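Local coordinates for hexapeptide transferase family protein (PDB 3IXC) that probably acts as a transferase, forming a trimer of left-handed beta-helices of the gamma-carbonic-anhydrase-like type that binds magnesium ions, at residues G154-G159 against K163-M168; S59-T64 against E181-L186. One frame throughout, in Å; residues are numbered along the deposited sequence.

Interaction 1 (G154-G159 against K163-M168); sequences GELWAG and KFLRMM
Gly154 turns its carbonyl O to the backbone of Met168, whose N donates a hydrogen bond of 2.9 Å. The bent Met167 side chain curls back to bring CE 3.5 Å from the same Gly154 O. Gly154 itself has a positive phi, 85°, which suits a residue without a side chain. Glu155 faces Met167 as a non-hydrogen-bonded antiparallel pair. Its extended chain carries aliphatic CG past Met167 SD and lays CD 3.7 Å from Phe164 CD1, while OE1 accepts the indole N-H of Trp157 from above the carboxylate plane (NE1 to OE1 2.9 Å). Leu156 N donates to Arg166 O, and Leu156 O receives Leu165 N at 2.9 Å and, weakly, Arg166 N: two residues opposite one, a classic beta bulge. On the sheet face shared by Leu156 and Arg166, Leu156 CD2 sits 3.5 Å above the centre of the guanidinium plane, an apolar methyl over a flat cation whose NH1 forms a salt bridge with Glu172. Trp157 is paired with Phe164; one indole face lies over the peptide between Lys163 and Phe164, and Phe164 CB makes a CH-pi contact 4.0 Å from the centroid of the Trp157 five-membered ring. Ala158, small enough to sit close to Leu165 CD2, closes the ladder by exchanging backbone N-H...O bonds with Lys163. This hairpin ends the sheet: strand 155-159 also bonds in parallel to strand 138-139, where Leu156 and Met168 pack on Met138, and strand 162-167 is the outermost strand within the chain, leading into helix 170-188.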
# COMPACT_ATOMS: atom_id res chain seq x y z
N GLY A 154 -19.40 18.96 4.18
CA GLY A 154 -20.63 18.19 4.08
C GLY A 154 -20.74 17.33 2.84
O GLY A 154 -21.65 16.51 2.74
N GLU A 155 -19.82 17.51 1.89
CA GLU A 155 -19.85 16.73 0.65
C GLU A 155 -19.14 15.38 0.76
O GLU A 155 -18.14 15.25 1.48
CB GLU A 155 -19.24 17.50 -0.52
CG GLU A 155 -19.92 18.83 -0.82
CD GLU A 155 -19.35 19.55 -2.03
OE1 GLU A 155 -18.22 19.25 -2.46
OE2 GLU A 155 -20.05 20.45 -2.55
N LEU A 156 -19.68 14.42 0.02
CA LEU A 156 -19.03 13.13 -0.21
C LEU A 156 -18.61 13.07 -1.68
O LEU A 156 -19.43 13.25 -2.58
CB LEU A 156 -19.98 11.97 0.12
CG LEU A 156 -19.51 10.56 -0.28
CD1 LEU A 156 -18.20 10.16 0.40
CD2 LEU A 156 -20.61 9.54 0.01
N TRP A 157 -17.32 12.86 -1.90
CA TRP A 157 -16.79 12.65 -3.25
C TRP A 157 -16.35 11.20 -3.37
O TRP A 157 -16.03 10.54 -2.37
CB TRP A 157 -15.60 13.57 -3.51
CG TRP A 157 -15.96 15.00 -3.84
CD1 TRP A 157 -16.94 15.77 -3.26
CD2 TRP A 157 -15.30 15.84 -4.79
NE1 TRP A 157 -16.94 17.03 -3.81
CE2 TRP A 157 -15.94 17.10 -4.76
CE3 TRP A 157 -14.23 15.64 -5.68
CZ2 TRP A 157 -15.55 18.16 -5.58
CZ3 TRP A 157 -13.84 16.71 -6.50
CH2 TRP A 157 -14.50 17.95 -6.44
N ALA A 158 -16.35 10.70 -4.61
CA ALA A 158 -16.00 9.31 -4.88
C ALA A 158 -15.51 9.17 -6.30
O ALA A 158 -15.83 10.00 -7.17
CB ALA A 158 -17.20 8.40 -4.65
N GLY A 159 -14.76 8.10 -6.54
CA GLY A 159 -14.35 7.75 -7.90
C GLY A 159 -12.92 8.08 -8.23
O GLY A 159 -12.16 8.59 -7.40
N LYS A 163 -15.15 12.80 -7.92
CA LYS A 163 -16.09 13.88 -8.22
C LYS A 163 -17.18 13.91 -7.16
O LYS A 163 -17.39 12.91 -6.46
CB LYS A 163 -16.72 13.68 -9.61
CG LYS A 163 -15.78 13.83 -10.79
CD LYS A 163 -16.52 13.70 -12.11
CE LYS A 163 -15.70 14.25 -13.28
NZ LYS A 163 -16.55 14.45 -14.49
N PHE A 164 -17.87 15.03 -7.04
CA PHE A 164 -18.99 15.12 -6.11
C PHE A 164 -20.01 14.01 -6.38
O PHE A 164 -20.47 13.84 -7.51
CB PHE A 164 -19.65 16.49 -6.20
CG PHE A 164 -20.91 16.61 -5.39
CD1 PHE A 164 -20.84 16.83 -4.02
CD2 PHE A 164 -22.15 16.51 -6.00
CE1 PHE A 164 -22.00 16.95 -3.26
CE2 PHE A 164 -23.33 16.63 -5.25
CZ PHE A 164 -23.24 16.85 -3.87
N LEU A 165 -20.35 13.26 -5.33
CA LEU A 165 -21.37 12.22 -5.40
C LEU A 165 -22.69 12.71 -4.82
O LEU A 165 -23.73 12.66 -5.49
CB LEU A 165 -20.91 10.95 -4.67
CG LEU A 165 -21.83 9.73 -4.77
CD1 LEU A 165 -21.94 9.20 -6.22
CD2 LEU A 165 -21.35 8.64 -3.82
N ARG A 166 -22.65 13.17 -3.58
CA ARG A 166 -23.84 13.63 -2.87
C ARG A 166 -23.41 14.29 -1.57
O ARG A 166 -22.26 14.19 -1.16
CB ARG A 166 -24.77 12.45 -2.56
CG ARG A 166 -24.11 11.33 -1.75
CD ARG A 166 -25.12 10.28 -1.32
NE ARG A 166 -24.50 9.13 -0.67
CZ ARG A 166 -24.12 9.08 0.61
NH1 ARG A 166 -24.29 10.15 1.39
NH2 ARG A 166 -23.56 7.98 1.10
N MET A 167 -24.35 14.97 -0.91
CA MET A 167 -24.12 15.37 0.47
C MET A 167 -24.20 14.15 1.39
O MET A 167 -24.81 13.14 1.06
CB MET A 167 -25.13 16.45 0.91
CG MET A 167 -25.08 17.73 0.07
SD MET A 167 -23.47 18.56 0.05
CE MET A 167 -23.40 19.30 1.68
N MET A 168 -23.55 14.27 2.55
CA MET A 168 -23.58 13.23 3.57
C MET A 168 -24.88 13.23 4.37
O MET A 168 -25.50 14.27 4.58
CB MET A 168 -22.40 13.40 4.52
CG MET A 168 -21.12 12.77 4.01
SD MET A 168 -19.79 12.89 5.23
CE MET A 168 -19.26 14.57 4.90

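Interaction 2 (S59-T64 against E181-L186)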
# COMPACT_ATOMS: atom_id res chain seq x y z
N SER A 59 -2.90 9.30 16.33
CA SER A 59 -2.42 7.92 16.25
C SER A 59 -1.93 7.63 14.84
O SER A 59 -2.65 7.85 13.85
CB SER A 59 -3.48 6.91 16.73
OG SER A 59 -4.73 7.05 16.06
N ILE A 60 -0.69 7.18 14.77
CA ILE A 60 -0.00 6.91 13.51
C ILE A 60 0.28 5.41 13.51
O ILE A 60 1.01 4.92 14.37
CB ILE A 60 1.30 7.74 13.41
CG1 ILE A 60 1.03 9.24 13.70
CG2 ILE A 60 1.99 7.52 12.07
CD1 ILE A 60 0.06 9.93 12.71
N TRP A 61 -0.31 4.71 12.54
CA TRP A 61 -0.44 3.25 12.62
C TRP A 61 0.68 2.47 11.91
O TRP A 61 1.67 3.06 11.45
CB TRP A 61 -1.86 2.84 12.19
CG TRP A 61 -2.83 3.35 13.22
CD1 TRP A 61 -3.41 4.61 13.28
CD2 TRP A 61 -3.25 2.67 14.41
NE1 TRP A 61 -4.17 4.73 14.42
CE2 TRP A 61 -4.10 3.56 15.13
CE3 TRP A 61 -3.00 1.40 14.93
CZ2 TRP A 61 -4.70 3.20 16.35
CZ3 TRP A 61 -3.61 1.04 16.14
CH2 TRP A 61 -4.45 1.94 16.83
N TYR A 62 0.56 1.15 11.92
CA TYR A 62 1.65 0.28 11.49
C TYR A 62 2.01 0.51 10.04
O TYR A 62 1.13 0.61 9.19
CB TYR A 62 1.25 -1.18 11.71
CG TYR A 62 1.11 -1.51 13.17
CD1 TYR A 62 2.23 -1.85 13.94
CD2 TYR A 62 -0.14 -1.49 13.80
CE1 TYR A 62 2.11 -2.14 15.30
CE2 TYR A 62 -0.27 -1.79 15.16
CZ TYR A 62 0.87 -2.11 15.89
OH TYR A 62 0.76 -2.41 17.23
N GLY A 63 3.31 0.62 9.77
CA GLY A 63 3.81 0.76 8.41
C GLY A 63 3.54 2.09 7.73
O GLY A 63 3.80 2.25 6.54
N THR A 64 3.01 3.06 8.49
CA THR A 64 2.78 4.38 7.94
C THR A 64 4.11 5.14 7.82
O THR A 64 5.01 4.99 8.65
CB THR A 64 1.69 5.14 8.76
OG1 THR A 64 0.43 4.51 8.50
CG2 THR A 64 1.60 6.61 8.38
N GLU A 181 -12.88 9.87 17.68
CA GLU A 181 -12.93 9.51 19.10
C GLU A 181 -12.70 8.01 19.32
O GLU A 181 -11.98 7.60 20.25
CB GLU A 181 -14.25 9.97 19.72
CG GLU A 181 -14.37 11.50 19.84
CD GLU A 181 -13.31 12.14 20.75
OE1 GLU A 181 -12.77 11.47 21.67
OE2 GLU A 181 -13.01 13.34 20.55
N ASN A 182 -13.26 7.19 18.44
CA ASN A 182 -13.05 5.74 18.51
C ASN A 182 -11.58 5.40 18.40
O ASN A 182 -11.08 4.56 19.15
CB ASN A 182 -13.82 5.02 17.39
CG ASN A 182 -15.32 5.01 17.59
OD1 ASN A 182 -15.83 5.39 18.66
ND2 ASN A 182 -16.04 4.58 16.56
N TYR A 183 -10.88 6.08 17.48
CA TYR A 183 -9.47 5.80 17.26
C TYR A 183 -8.58 6.27 18.40
O TYR A 183 -7.57 5.61 18.72
CB TYR A 183 -8.99 6.33 15.89
CG TYR A 183 -8.83 5.19 14.91
CD1 TYR A 183 -7.63 4.50 14.84
CD2 TYR A 183 -9.90 4.76 14.13
CE1 TYR A 183 -7.49 3.40 13.98
CE2 TYR A 183 -9.77 3.66 13.28
CZ TYR A 183 -8.55 3.00 13.21
OH TYR A 183 -8.41 1.93 12.37
N ILE A 184 -8.94 7.38 19.03
CA ILE A 184 -8.22 7.81 20.23
C ILE A 184 -8.34 6.71 21.28
O ILE A 184 -7.33 6.28 21.85
CB ILE A 184 -8.73 9.17 20.78
CG1 ILE A 184 -8.49 10.28 19.75
CG2 ILE A 184 -8.02 9.51 22.11
CD1 ILE A 184 -9.23 11.61 20.06
N ALA A 185 -9.56 6.24 21.51
CA ALA A 185 -9.80 5.19 22.51
C ALA A 185 -9.07 3.90 22.16
O ALA A 185 -8.43 3.29 23.03
CB ALA A 185 -11.30 4.94 22.67
N LEU A 186 -9.15 3.51 20.89
CA LEU A 186 -8.47 2.31 20.39
C LEU A 186 -6.96 2.37 20.64
O LEU A 186 -6.36 1.41 21.14
CB LEU A 186 -8.75 2.13 18.89
CG LEU A 186 -8.23 0.84 18.22
CD1 LEU A 186 -8.87 -0.41 18.84
CD2 LEU A 186 -8.49 0.87 16.73
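Trp61 and Tyr183 meet as an offset edge-to-face pair, the edge of the tyrosine turned to the indole face, with planes at 85° and the five-membered ring centroid of Trp61 5.2 Å from that of the Tyr183 ring. From CB, which points toward the helix, the Trp61 side chain runs with CG anti to the carbonyl carbon (chi1 -67°), and this carries the indole out from the chain to the helix. NE1 comes first: it lies 3.5 Å from Tyr183 CD1 and gives a weak hydrogen bond to Ser59 OG, 2.9 Å away, so a small hydroxyl side chain two residues earlier helps to set the ring's rotation. CE2 follows, 3.6 Å from Tyr183 CE1, and CZ2 comes within 3.5 Å of Tyr183 CD1. At the far rim CH2 reaches Leu186 CG at 4.2 Å, about one helical turn after Tyr183, where a branched aliphatic chain packs against the six-membered ring. Broad, flat tryptophan thus suits a place that touches Tyr183 and Leu186, three residues apart on the helix. The phenol end is held across the subunit boundary: Tyr183 OH hydrogen-bonds Arg67 of a second subunit, and that arginine also makes a cation-pi contact with Trp61. A C-terminal helix laid along a left-handed beta-helix, with aromatic residues at the subunit interface beside a histidine metal site, fits a trimeric gamma-carbonic-anhydrase-like hexapeptide protein.

In the fold
Both contacts involve the same mixed sheet of the beta-helix: interaction 1 forms the hairpin at its end, and interaction 2 starts from strand 59-60, second from the other end. Their centres are 25 Å apart and their nearest atoms about 15 Å, without touching. The chain connects them, since strand 162-167 leads into helix 170-188, which runs back along the beta-helix to bring 181-186 against 59-64. Interaction 1 lies away from the metal sites. In interaction 2, by contrast, the side chain of Tyr183 is about 4 Å from a bound magnesium ion and from the side chain of His106, a known magnesium ligand of this protein, though no ion is bound to this chain through it in the model, and packs on His88 of the second subunit.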